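Local coordinates for phage-like element PBSX protein XepA (Bacillus subtilis, PDB 6IA5) that is of unknown function but assembles as a pentamer, is encoded in a prophage lytic cassette and does not seem to take part in host cell lysis, at residues E[205-216]-E[240-251]; E[72-83]-E[98-109]. All blocks are in the same frame, centred on the assembly; numbering follows the deposited sequence.

Contact 1: E[205-216]-E[240-251]; sequences VYGTAEMSEVKF and SSTLGKAEAWAF
Phe216 lies between Ser241 and Phe251 and carries the apolar part of this contact. CA of Ser241 lies over one face, 3.9 Å from the centroid of the Phe216 ring, a CH-pi contact. Over the opposite face the edge of Phe251 comes in, its plane at 87° to that of Phe216, a T-shaped pair. Phe216 in turn puts its own edge over the face of Trp249, with Phe216 CZ 3.7 Å from Trp249 CD2. CG of Phe216 lies anti to its carbonyl carbon (chi1 -48°), which swings the ring across to these two aromatics. Trp249 is steadied at its edge: NE1 bonds in the ring plane to Glu247 OE2 at 2.8 Å, meeting that oxygen from above the carboxylate plane.

Lys245 supplies the charged grip. Its extended chain carries NZ into the bend 207-210, where NZ donates to Gly207 O at 2.9 Å and Ala209 O at 2.8 Å, pinning two carbonyls with one ammonium group.

Among the backbone bonds, Val214 and Thr242 exchange a pair, Phe216 N reaches Ser240 O, and Val205 N bonds to Glu247 O. Ala246 and Glu247 both face Val205, a G1 beta bulge where the chain enters strand 247-252.

Side chains add two further links. Water bridges Glu213 OE2 and Ser241 OG, and Gly244 N bonds to Thr242 OG1 at 2.9 Å, closing an ST turn.

The antiparallel pairs 200-207/247-252 and 211-219/241-242 enclose the aromatic cluster, which is consistent with the core of a beta-sandwich in the C-terminal all-beta region.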
loop_
_atom_site.group_PDB
_atom_site.type_symbol
_atom_site.label_atom_id
_atom_site.label_comp_id
_atom_site.label_asym_id
_atom_site.label_seq_id
_atom_site.Cartn_x
_atom_site.Cartn_y
_atom_site.Cartn_z
ATOM N N VAL E 205 29.139 31.572 -14.847
ATOM C CA VAL E 205 29.214 32.851 -15.545
ATOM C C VAL E 205 30.191 32.656 -16.708
ATOM O O VAL E 205 31.337 32.255 -16.498
ATOM C CB VAL E 205 29.700 33.974 -14.605
ATOM C CG1 VAL E 205 29.810 35.316 -15.336
ATOM C CG2 VAL E 205 28.825 34.088 -13.351
ATOM N N TYR E 206 29.730 32.920 -17.939
ATOM C CA TYR E 206 30.554 32.652 -19.108
ATOM C C TYR E 206 30.065 33.465 -20.305
ATOM O O TYR E 206 28.874 33.747 -20.427
ATOM C CB TYR E 206 30.565 31.154 -19.439
ATOM C CG TYR E 206 29.207 30.585 -19.764
ATOM C CD1 TYR E 206 28.332 30.221 -18.752
ATOM C CD2 TYR E 206 28.802 30.383 -21.075
ATOM C CE1 TYR E 206 27.077 29.697 -19.031
ATOM C CE2 TYR E 206 27.555 29.835 -21.372
ATOM C CZ TYR E 206 26.689 29.500 -20.345
ATOM O OH TYR E 206 25.451 28.978 -20.591
ATOM N N GLY E 207 31.008 33.810 -21.191
ATOM C CA GLY E 207 30.702 34.414 -22.474
ATOM C C GLY E 207 31.872 35.229 -23.025
ATOM O O GLY E 207 32.991 35.122 -22.537
ATOM N N THR E 208 31.572 36.089 -24.008
ATOM C CA THR E 208 32.583 36.845 -24.734
ATOM C C THR E 208 32.820 38.217 -24.105
ATOM O O THR E 208 33.828 38.846 -24.418
ATOM C CB THR E 208 32.197 37.045 -26.209
ATOM O OG1 THR E 208 30.887 37.605 -26.200
ATOM C CG2 THR E 208 32.144 35.756 -27.003
ATOM N N ALA E 209 31.910 38.693 -23.238
ATOM C CA ALA E 209 32.034 40.044 -22.703
ATOM C C ALA E 209 33.463 40.291 -22.233
ATOM O O ALA E 209 34.051 39.461 -21.543
ATOM C CB ALA E 209 31.050 40.265 -21.583
ATOM N N GLU E 210 34.027 41.444 -22.615
ATOM C CA GLU E 210 35.395 41.762 -22.219
ATOM C C GLU E 210 35.416 42.328 -20.805
ATOM O O GLU E 210 36.428 42.261 -20.109
ATOM C CB GLU E 210 36.040 42.751 -23.196
ATOM C CG GLU E 210 36.550 42.065 -24.453
ATOM C CD GLU E 210 36.585 42.927 -25.703
ATOM O OE1 GLU E 210 36.358 44.159 -25.582
ATOM O OE2 GLU E 210 36.835 42.355 -26.793
ATOM N N MET E 211 34.308 42.957 -20.419
ATOM C CA MET E 211 34.134 43.526 -19.094
ATOM C C MET E 211 32.691 43.237 -18.692
ATOM O O MET E 211 31.793 43.355 -19.522
ATOM C CB MET E 211 34.373 45.042 -19.170
ATOM C CG MET E 211 33.718 45.842 -18.100
ATOM S SD MET E 211 34.913 46.121 -16.813
ATOM C CE MET E 211 33.830 46.006 -15.384
ATOM N N SER E 212 32.503 42.790 -17.449
ATOM C CA SER E 212 31.178 42.537 -16.906
ATOM C C SER E 212 31.263 42.496 -15.385
ATOM O O SER E 212 32.314 42.182 -14.814
ATOM C CB SER E 212 30.539 41.284 -17.449
ATOM O OG SER E 212 31.371 40.160 -17.213
ATOM N N GLU E 213 30.157 42.872 -14.743
ATOM C CA GLU E 213 30.024 42.703 -13.309
ATOM C C GLU E 213 28.676 42.051 -13.005
ATOM O O GLU E 213 27.628 42.541 -13.433
ATOM C CB GLU E 213 30.182 44.038 -12.587
ATOM C CG GLU E 213 30.051 43.874 -11.072
ATOM C CD GLU E 213 30.556 45.055 -10.258
ATOM O OE1 GLU E 213 30.262 46.186 -10.687
ATOM O OE2 GLU E 213 31.257 44.850 -9.214
ATOM N N VAL E 214 28.733 40.944 -12.249
ATOM C CA VAL E 214 27.536 40.255 -11.790
ATOM C C VAL E 214 27.439 40.418 -10.279
ATOM O O VAL E 214 28.407 40.168 -9.572
ATOM C CB VAL E 214 27.547 38.773 -12.185
ATOM C CG1 VAL E 214 26.277 38.054 -11.725
ATOM C CG2 VAL E 214 27.771 38.603 -13.680
ATOM N N LYS E 215 26.252 40.820 -9.806
ATOM C CA LYS E 215 25.994 40.984 -8.389
ATOM C C LYS E 215 24.996 39.919 -7.963
ATOM O O LYS E 215 24.019 39.682 -8.672
ATOM C CB LYS E 215 25.456 42.390 -8.121
ATOM C CG LYS E 215 25.383 42.808 -6.658
ATOM C CD LYS E 215 25.191 44.306 -6.486
ATOM C CE LYS E 215 25.581 44.859 -5.123
ATOM N NZ LYS E 215 25.360 43.899 -4.015
ATOM N N PHE E 216 25.260 39.285 -6.809
ATOM C CA PHE E 216 24.483 38.144 -6.342
ATOM C C PHE E 216 23.410 38.617 -5.361
ATOM O O PHE E 216 23.722 39.272 -4.365
ATOM C CB PHE E 216 25.401 37.131 -5.648
ATOM C CG PHE E 216 26.667 36.767 -6.391
ATOM C CD1 PHE E 216 26.700 36.707 -7.782
ATOM C CD2 PHE E 216 27.830 36.445 -5.693
ATOM C CE1 PHE E 216 27.862 36.334 -8.454
ATOM C CE2 PHE E 216 28.988 36.076 -6.366
ATOM C CZ PHE E 216 28.996 36.020 -7.746
ATOM N N SER E 240 30.180 38.666 -2.878
ATOM C CA SER E 240 28.781 38.918 -3.206
ATOM C C SER E 240 28.655 39.486 -4.620
ATOM O O SER E 240 27.569 39.891 -5.034
ATOM C CB SER E 240 28.141 39.817 -2.180
ATOM O OG SER E 240 28.896 41.027 -2.088
ATOM N N SER E 241 29.756 39.455 -5.378
ATOM C CA SER E 241 29.712 39.827 -6.783
ATOM C C SER E 241 31.000 39.370 -7.464
ATOM O O SER E 241 31.927 38.916 -6.789
ATOM C CB SER E 241 29.509 41.319 -6.952
ATOM O OG SER E 241 30.667 41.999 -6.532
ATOM N N THR E 242 31.027 39.467 -8.800
ATOM C CA THR E 242 32.221 39.105 -9.544
ATOM C C THR E 242 32.396 39.996 -10.772
ATOM O O THR E 242 31.415 40.384 -11.404
ATOM C CB THR E 242 32.210 37.623 -9.946
ATOM O OG1 THR E 242 33.484 37.346 -10.525
ATOM C CG2 THR E 242 31.114 37.237 -10.910
ATOM N N LEU E 243 33.665 40.260 -11.098
ATOM C CA LEU E 243 34.091 40.939 -12.312
ATOM C C LEU E 243 34.618 39.892 -13.296
ATOM O O LEU E 243 35.057 40.257 -14.380
ATOM C CB LEU E 243 35.232 41.906 -11.945
ATOM C CG LEU E 243 34.988 43.408 -11.745
ATOM C CD1 LEU E 243 33.567 43.761 -11.438
ATOM C CD2 LEU E 243 35.924 43.964 -10.703
ATOM N N GLY E 244 34.603 38.609 -12.904
ATOM C CA GLY E 244 35.198 37.544 -13.702
ATOM C C GLY E 244 34.168 36.775 -14.533
ATOM O O GLY E 244 32.962 37.044 -14.455
ATOM N N LYS E 245 34.655 35.780 -15.288
ATOM C CA LYS E 245 33.814 34.880 -16.060
ATOM C C LYS E 245 34.591 33.586 -16.257
ATOM O O LYS E 245 35.736 33.496 -15.814
ATOM C CB LYS E 245 33.464 35.511 -17.412
ATOM C CG LYS E 245 34.662 35.723 -18.324
ATOM C CD LYS E 245 34.287 36.432 -19.603
ATOM C CE LYS E 245 35.521 36.740 -20.428
ATOM N NZ LYS E 245 35.158 36.913 -21.849
ATOM N N ALA E 246 33.986 32.599 -16.942
ATOM C CA ALA E 246 34.554 31.260 -16.992
ATOM C C ALA E 246 34.783 30.781 -15.555
ATOM O O ALA E 246 35.842 30.260 -15.211
ATOM C CB ALA E 246 35.832 31.222 -17.835
ATOM N N GLU E 247 33.778 30.983 -14.706
ATOM C CA GLU E 247 33.881 30.619 -13.306
ATOM C C GLU E 247 32.505 30.189 -12.808
ATOM O O GLU E 247 31.496 30.473 -13.443
ATOM C CB GLU E 247 34.503 31.756 -12.495
ATOM C CG GLU E 247 33.734 33.042 -12.592
ATOM C CD GLU E 247 34.298 34.278 -11.901
ATOM O OE1 GLU E 247 35.534 34.433 -11.797
ATOM O OE2 GLU E 247 33.485 35.094 -11.467
ATOM N N ALA E 248 32.494 29.472 -11.681
ATOM C CA ALA E 248 31.255 29.005 -11.090
ATOM C C ALA E 248 31.277 29.321 -9.594
ATOM O O ALA E 248 32.316 29.205 -8.948
ATOM C CB ALA E 248 31.077 27.526 -11.334
ATOM N N TRP E 249 30.101 29.662 -9.068
ATOM C CA TRP E 249 29.924 30.127 -7.705
ATOM C C TRP E 249 28.861 29.262 -7.040
ATOM O O TRP E 249 27.794 29.071 -7.616
ATOM C CB TRP E 249 29.501 31.595 -7.726
ATOM C CG TRP E 249 30.565 32.530 -8.221
ATOM C CD1 TRP E 249 30.845 32.882 -9.520
ATOM C CD2 TRP E 249 31.497 33.251 -7.392
ATOM N NE1 TRP E 249 31.888 33.774 -9.548
ATOM C CE2 TRP E 249 32.306 34.022 -8.260
ATOM C CE3 TRP E 249 31.713 33.324 -6.008
ATOM C CZ2 TRP E 249 33.306 34.866 -7.775
ATOM C CZ3 TRP E 249 32.709 34.147 -5.535
ATOM C CH2 TRP E 249 33.494 34.911 -6.412
ATOM N N ALA E 250 29.162 28.778 -5.827
ATOM C CA ALA E 250 28.270 27.933 -5.055
ATOM C C ALA E 250 27.579 28.766 -3.981
ATOM O O ALA E 250 28.244 29.518 -3.270
ATOM C CB ALA E 250 29.046 26.776 -4.454
ATOM N N PHE E 251 26.248 28.605 -3.854
ATOM C CA PHE E 251 25.470 29.365 -2.881
ATOM C C PHE E 251 24.617 28.427 -2.034
ATOM O O PHE E 251 24.063 27.449 -2.533
ATOM C CB PHE E 251 24.486 30.312 -3.575
ATOM C CG PHE E 251 25.131 31.340 -4.463
ATOM C CD1 PHE E 251 25.480 31.042 -5.772
ATOM C CD2 PHE E 251 25.410 32.609 -3.971
ATOM C CE1 PHE E 251 26.080 31.997 -6.581
ATOM C CE2 PHE E 251 26.022 33.560 -4.774
ATOM C CZ PHE E 251 26.346 33.254 -6.075
HETATM O O HOH W 1 34.992 42.753 -15.951
HETATM O O HOH W 2 31.294 39.192 -14.553
HETATM O O HOH W 3 32.940 42.723 -8.054
HETATM O O HOH W 4 25.541 41.106 -3.718
#

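Contact 2: E[72-83]-E[98-109]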
loop_
_atom_site.group_PDB
_atom_site.type_symbol
_atom_site.label_atom_id
_atom_site.label_comp_id
_atom_site.label_asym_id
_atom_site.label_seq_id
_atom_site.Cartn_x
_atom_site.Cartn_y
_atom_site.Cartn_z
ATOM N N GLY E 72 -4.816 -24.145 -17.968
ATOM C CA GLY E 72 -4.709 -25.541 -18.364
ATOM C C GLY E 72 -3.933 -26.395 -17.365
ATOM O O GLY E 72 -3.077 -25.887 -16.633
ATOM N N TRP E 73 -4.248 -27.701 -17.357
ATOM C CA TRP E 73 -3.497 -28.702 -16.614
ATOM C C TRP E 73 -3.228 -29.880 -17.543
ATOM O O TRP E 73 -4.139 -30.345 -18.218
ATOM C CB TRP E 73 -4.291 -29.206 -15.419
ATOM C CG TRP E 73 -4.535 -28.182 -14.352
ATOM C CD1 TRP E 73 -3.850 -28.029 -13.181
ATOM C CD2 TRP E 73 -5.546 -27.162 -14.373
ATOM N NE1 TRP E 73 -4.385 -26.994 -12.457
ATOM C CE2 TRP E 73 -5.423 -26.441 -13.164
ATOM C CE3 TRP E 73 -6.553 -26.809 -15.280
ATOM C CZ2 TRP E 73 -6.261 -25.373 -12.844
ATOM C CZ3 TRP E 73 -7.386 -25.761 -14.958
ATOM C CH2 TRP E 73 -7.242 -25.055 -13.754
ATOM N N ALA E 74 -1.984 -30.367 -17.527
ATOM C CA ALA E 74 -1.580 -31.499 -18.343
ATOM C C ALA E 74 -0.901 -32.541 -17.454
ATOM O O ALA E 74 -0.109 -32.207 -16.571
ATOM C CB ALA E 74 -0.642 -31.045 -19.425
ATOM N N TYR E 75 -1.255 -33.807 -17.696
ATOM C CA TYR E 75 -0.571 -34.915 -17.060
ATOM C C TYR E 75 -0.312 -35.976 -18.127
ATOM O O TYR E 75 -1.239 -36.389 -18.817
ATOM C CB TYR E 75 -1.440 -35.488 -15.942
ATOM C CG TYR E 75 -0.756 -36.587 -15.177
ATOM C CD1 TYR E 75 -0.790 -37.906 -15.611
ATOM C CD2 TYR E 75 -0.034 -36.293 -14.034
ATOM C CE1 TYR E 75 -0.139 -38.907 -14.899
ATOM C CE2 TYR E 75 0.614 -37.275 -13.298
ATOM C CZ TYR E 75 0.561 -38.587 -13.739
ATOM O OH TYR E 75 1.209 -39.534 -12.990
ATOM N N ALA E 76 0.947 -36.402 -18.256
ATOM C CA ALA E 76 1.337 -37.450 -19.191
ATOM C C ALA E 76 2.495 -38.257 -18.605
ATOM O O ALA E 76 3.273 -37.749 -17.791
ATOM C CB ALA E 76 1.733 -36.844 -20.532
ATOM N N ASP E 77 2.624 -39.509 -19.064
ATOM C CA ASP E 77 3.659 -40.386 -18.539
ATOM C C ASP E 77 4.998 -40.105 -19.225
ATOM O O ASP E 77 6.016 -40.636 -18.802
ATOM C CB ASP E 77 3.231 -41.854 -18.561
ATOM C CG ASP E 77 3.220 -42.433 -19.959
ATOM O OD1 ASP E 77 2.709 -41.761 -20.882
ATOM O OD2 ASP E 77 3.733 -43.551 -20.108
ATOM N N ARG E 78 5.003 -39.253 -20.263
ATOM C CA ARG E 78 6.238 -38.835 -20.916
ATOM C C ARG E 78 6.211 -37.320 -21.093
ATOM O O ARG E 78 5.136 -36.729 -21.138
ATOM C CB ARG E 78 6.358 -39.455 -22.317
ATOM C CG ARG E 78 6.321 -40.974 -22.348
ATOM C CD ARG E 78 7.582 -41.551 -21.740
ATOM N NE ARG E 78 7.460 -43.003 -21.753
ATOM C CZ ARG E 78 8.384 -43.855 -21.341
ATOM N NH1 ARG E 78 8.087 -45.137 -21.262
ATOM N NH2 ARG E 78 9.590 -43.434 -21.002
ATOM N N GLU E 79 7.388 -36.723 -21.301
ATOM C CA GLU E 79 7.474 -35.277 -21.371
ATOM C C GLU E 79 6.887 -34.740 -22.685
ATOM O O GLU E 79 6.871 -35.410 -23.726
ATOM C CB GLU E 79 8.907 -34.807 -21.125
ATOM C CG GLU E 79 9.758 -34.916 -22.371
ATOM C CD GLU E 79 11.191 -34.465 -22.270
ATOM O OE1 GLU E 79 11.825 -34.334 -23.321
ATOM O OE2 GLU E 79 11.673 -34.258 -21.155
ATOM N N GLY E 80 6.413 -33.494 -22.601
ATOM C CA GLY E 80 5.844 -32.772 -23.728
ATOM C C GLY E 80 5.799 -31.283 -23.413
ATOM O O GLY E 80 6.397 -30.844 -22.432
ATOM N N THR E 81 5.084 -30.523 -24.252
ATOM C CA THR E 81 4.953 -29.085 -24.079
ATOM C C THR E 81 3.509 -28.684 -24.339
ATOM O O THR E 81 2.931 -29.097 -25.340
ATOM C CB THR E 81 5.863 -28.325 -25.045
ATOM O OG1 THR E 81 7.153 -28.914 -24.905
ATOM C CG2 THR E 81 5.987 -26.852 -24.717
ATOM N N LEU E 82 2.941 -27.895 -23.411
ATOM C CA LEU E 82 1.606 -27.331 -23.601
ATOM C C LEU E 82 1.716 -25.859 -24.011
ATOM O O LEU E 82 2.439 -25.094 -23.388
ATOM C CB LEU E 82 0.806 -27.483 -22.297
ATOM C CG LEU E 82 -0.561 -26.789 -22.285
ATOM C CD1 LEU E 82 -1.460 -27.378 -23.372
ATOM C CD2 LEU E 82 -1.205 -26.910 -20.909
ATOM N N PHE E 83 0.988 -25.488 -25.065
ATOM C CA PHE E 83 0.924 -24.121 -25.557
ATOM C C PHE E 83 -0.506 -23.616 -25.411
ATOM O O PHE E 83 -1.452 -24.335 -25.721
ATOM C CB PHE E 83 1.277 -24.063 -27.057
ATOM C CG PHE E 83 2.686 -24.511 -27.365
ATOM C CD1 PHE E 83 3.766 -23.655 -27.201
ATOM C CD2 PHE E 83 2.941 -25.816 -27.770
ATOM C CE1 PHE E 83 5.064 -24.093 -27.430
ATOM C CE2 PHE E 83 4.236 -26.240 -28.028
ATOM C CZ PHE E 83 5.295 -25.374 -27.859
ATOM N N ALA E 98 3.572 -20.996 -22.836
ATOM C CA ALA E 98 4.106 -22.320 -23.130
ATOM C C ALA E 98 4.721 -22.870 -21.851
ATOM O O ALA E 98 5.456 -22.156 -21.161
ATOM C CB ALA E 98 5.149 -22.205 -24.227
ATOM N N VAL E 99 4.389 -24.125 -21.518
ATOM C CA VAL E 99 4.929 -24.741 -20.323
ATOM C C VAL E 99 5.438 -26.134 -20.682
ATOM O O VAL E 99 4.752 -26.888 -21.372
ATOM C CB VAL E 99 3.897 -24.787 -19.175
ATOM C CG1 VAL E 99 3.570 -23.401 -18.642
ATOM C CG2 VAL E 99 2.628 -25.560 -19.538
ATOM N N ASN E 100 6.648 -26.446 -20.198
ATOM C CA ASN E 100 7.183 -27.797 -20.279
ATOM C C ASN E 100 6.438 -28.707 -19.315
ATOM O O ASN E 100 6.206 -28.350 -18.180
ATOM C CB ASN E 100 8.699 -27.843 -20.078
ATOM C CG ASN E 100 9.399 -27.106 -21.201
ATOM O OD1 ASN E 100 10.085 -26.125 -20.941
ATOM N ND2 ASN E 100 9.181 -27.522 -22.449
ATOM N N VAL E 101 6.066 -29.892 -19.792
ATOM C CA VAL E 101 5.377 -30.861 -18.965
ATOM C C VAL E 101 6.333 -32.043 -18.768
ATOM O O VAL E 101 6.615 -32.763 -19.728
ATOM C CB VAL E 101 4.060 -31.275 -19.641
ATOM C CG1 VAL E 101 3.330 -32.359 -18.868
ATOM C CG2 VAL E 101 3.161 -30.076 -19.888
ATOM N N ALA E 102 6.834 -32.220 -17.532
ATOM C CA ALA E 102 7.710 -33.334 -17.195
ATOM C C ALA E 102 6.900 -34.624 -17.111
ATOM O O ALA E 102 5.689 -34.584 -16.887
ATOM C CB ALA E 102 8.460 -33.057 -15.923
ATOM N N ALA E 103 7.568 -35.770 -17.340
ATOM C CA ALA E 103 6.946 -37.086 -17.276
ATOM C C ALA E 103 6.377 -37.317 -15.871
ATOM O O ALA E 103 7.088 -37.134 -14.894
ATOM C CB ALA E 103 7.988 -38.137 -17.607
ATOM N N GLY E 104 5.098 -37.708 -15.789
ATOM C CA GLY E 104 4.468 -38.097 -14.535
ATOM C C GLY E 104 4.334 -36.971 -13.495
ATOM O O GLY E 104 4.237 -37.243 -12.298
ATOM N N VAL E 105 4.312 -35.707 -13.948
ATOM C CA VAL E 105 4.197 -34.554 -13.063
ATOM C C VAL E 105 3.027 -33.697 -13.541
ATOM O O VAL E 105 3.074 -33.147 -14.650
ATOM C CB VAL E 105 5.516 -33.746 -13.067
ATOM C CG1 VAL E 105 5.373 -32.436 -12.287
ATOM C CG2 VAL E 105 6.700 -34.573 -12.539
ATOM N N LEU E 106 1.968 -33.576 -12.726
ATOM C CA LEU E 106 0.888 -32.671 -13.099
ATOM C C LEU E 106 1.473 -31.269 -13.273
ATOM O O LEU E 106 2.195 -30.777 -12.409
ATOM C CB LEU E 106 -0.251 -32.664 -12.069
ATOM C CG LEU E 106 -1.371 -31.662 -12.375
ATOM C CD1 LEU E 106 -2.146 -32.074 -13.625
ATOM C CD2 LEU E 106 -2.314 -31.540 -11.185
ATOM N N THR E 107 1.154 -30.648 -14.405
ATOM C CA THR E 107 1.690 -29.343 -14.753
ATOM C C THR E 107 0.544 -28.400 -15.118
ATOM O O THR E 107 -0.277 -28.728 -15.979
ATOM C CB THR E 107 2.658 -29.491 -15.941
ATOM O OG1 THR E 107 3.615 -30.491 -15.580
ATOM C CG2 THR E 107 3.367 -28.196 -16.282
ATOM N N ALA E 108 0.531 -27.224 -14.480
ATOM C CA ALA E 108 -0.505 -26.217 -14.685
ATOM C C ALA E 108 0.102 -24.995 -15.373
ATOM O O ALA E 108 1.244 -24.644 -15.097
ATOM C CB ALA E 108 -1.084 -25.830 -13.332
ATOM N N THR E 109 -0.663 -24.341 -16.250
ATOM C CA THR E 109 -0.306 -22.999 -16.704
ATOM C C THR E 109 -0.730 -21.993 -15.632
ATOM O O THR E 109 -1.365 -22.363 -14.657
ATOM C CB THR E 109 -0.994 -22.684 -18.040
ATOM O OG1 THR E 109 -2.391 -22.455 -17.795
ATOM C CG2 THR E 109 -0.850 -23.815 -19.045
HETATM O O HOH W 5 2.774 -35.013 -16.843
#
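Trp73 and Tyr75 meet Ala108 and Leu106 from the same side. Trp73 CD1 sits 3.5 Å from Ala108 CB, while Tyr75, with CG anti to its backbone N (chi1 -176°), turns the edge of its ring to Leu106 N. Leu106 fits between the two, its CD1 4.0 Å from Trp73 CB.

The side chains facing the other way join the two layers. Ala74 CB touches Val101 CG2 at 4.0 Å, and Leu82 CD2 meets Thr109 CG2 at 3.6 Å, the two side chains crossing at about a right angle.

Antiparallel backbone ladders set the register: Ala74 with Thr107 in one layer, Gly80 with Val101 and Leu82 with Val99 in the other. Thr109 N continues the first ladder by bonding to Gly72 O, and the side-chain oxygen Thr109 OG1 accepts from Gly72 N at 3.0 Å. At the bend, Gly104, with positive phi in a type II turn, donates N to Ala76 O at 2.7 Å. A water accepts a hydrogen bond from Ala76 N and can donate to Val105 O, to which Thr107 OG1 also donates.

Strand 69-76 lies between 107-113 and 133-140, and strand 80-87 between 94-101 and 118-125, so both segments step from one four-stranded sheet to the other. Tyr123 of strand 118-125 packs on Ala74, Leu82 and Val101. Asp88 OD1 of a neighbouring subunit accepts from Leu106 N, and Arg117 of that subunit makes a cation-pi contact with Tyr75.

Contact 2 comes first along the chain and closes before contact 1 opens. Their centres lie 73 Å apart, on opposite sides of the chain's centre, with about 55 Å between nearest atoms, so they do not touch. No sheet is shared either: contact 2 spans the two four-stranded sheets of the N-terminal half, contact 1 the large antiparallel sheet of the C-terminal part. XepA is thus an elongated, helix-free chain with a compact beta region toward each end. Both regions touch a second copy of the protein, so contacts between subunits of the pentamer occur at both of these widely separated regions.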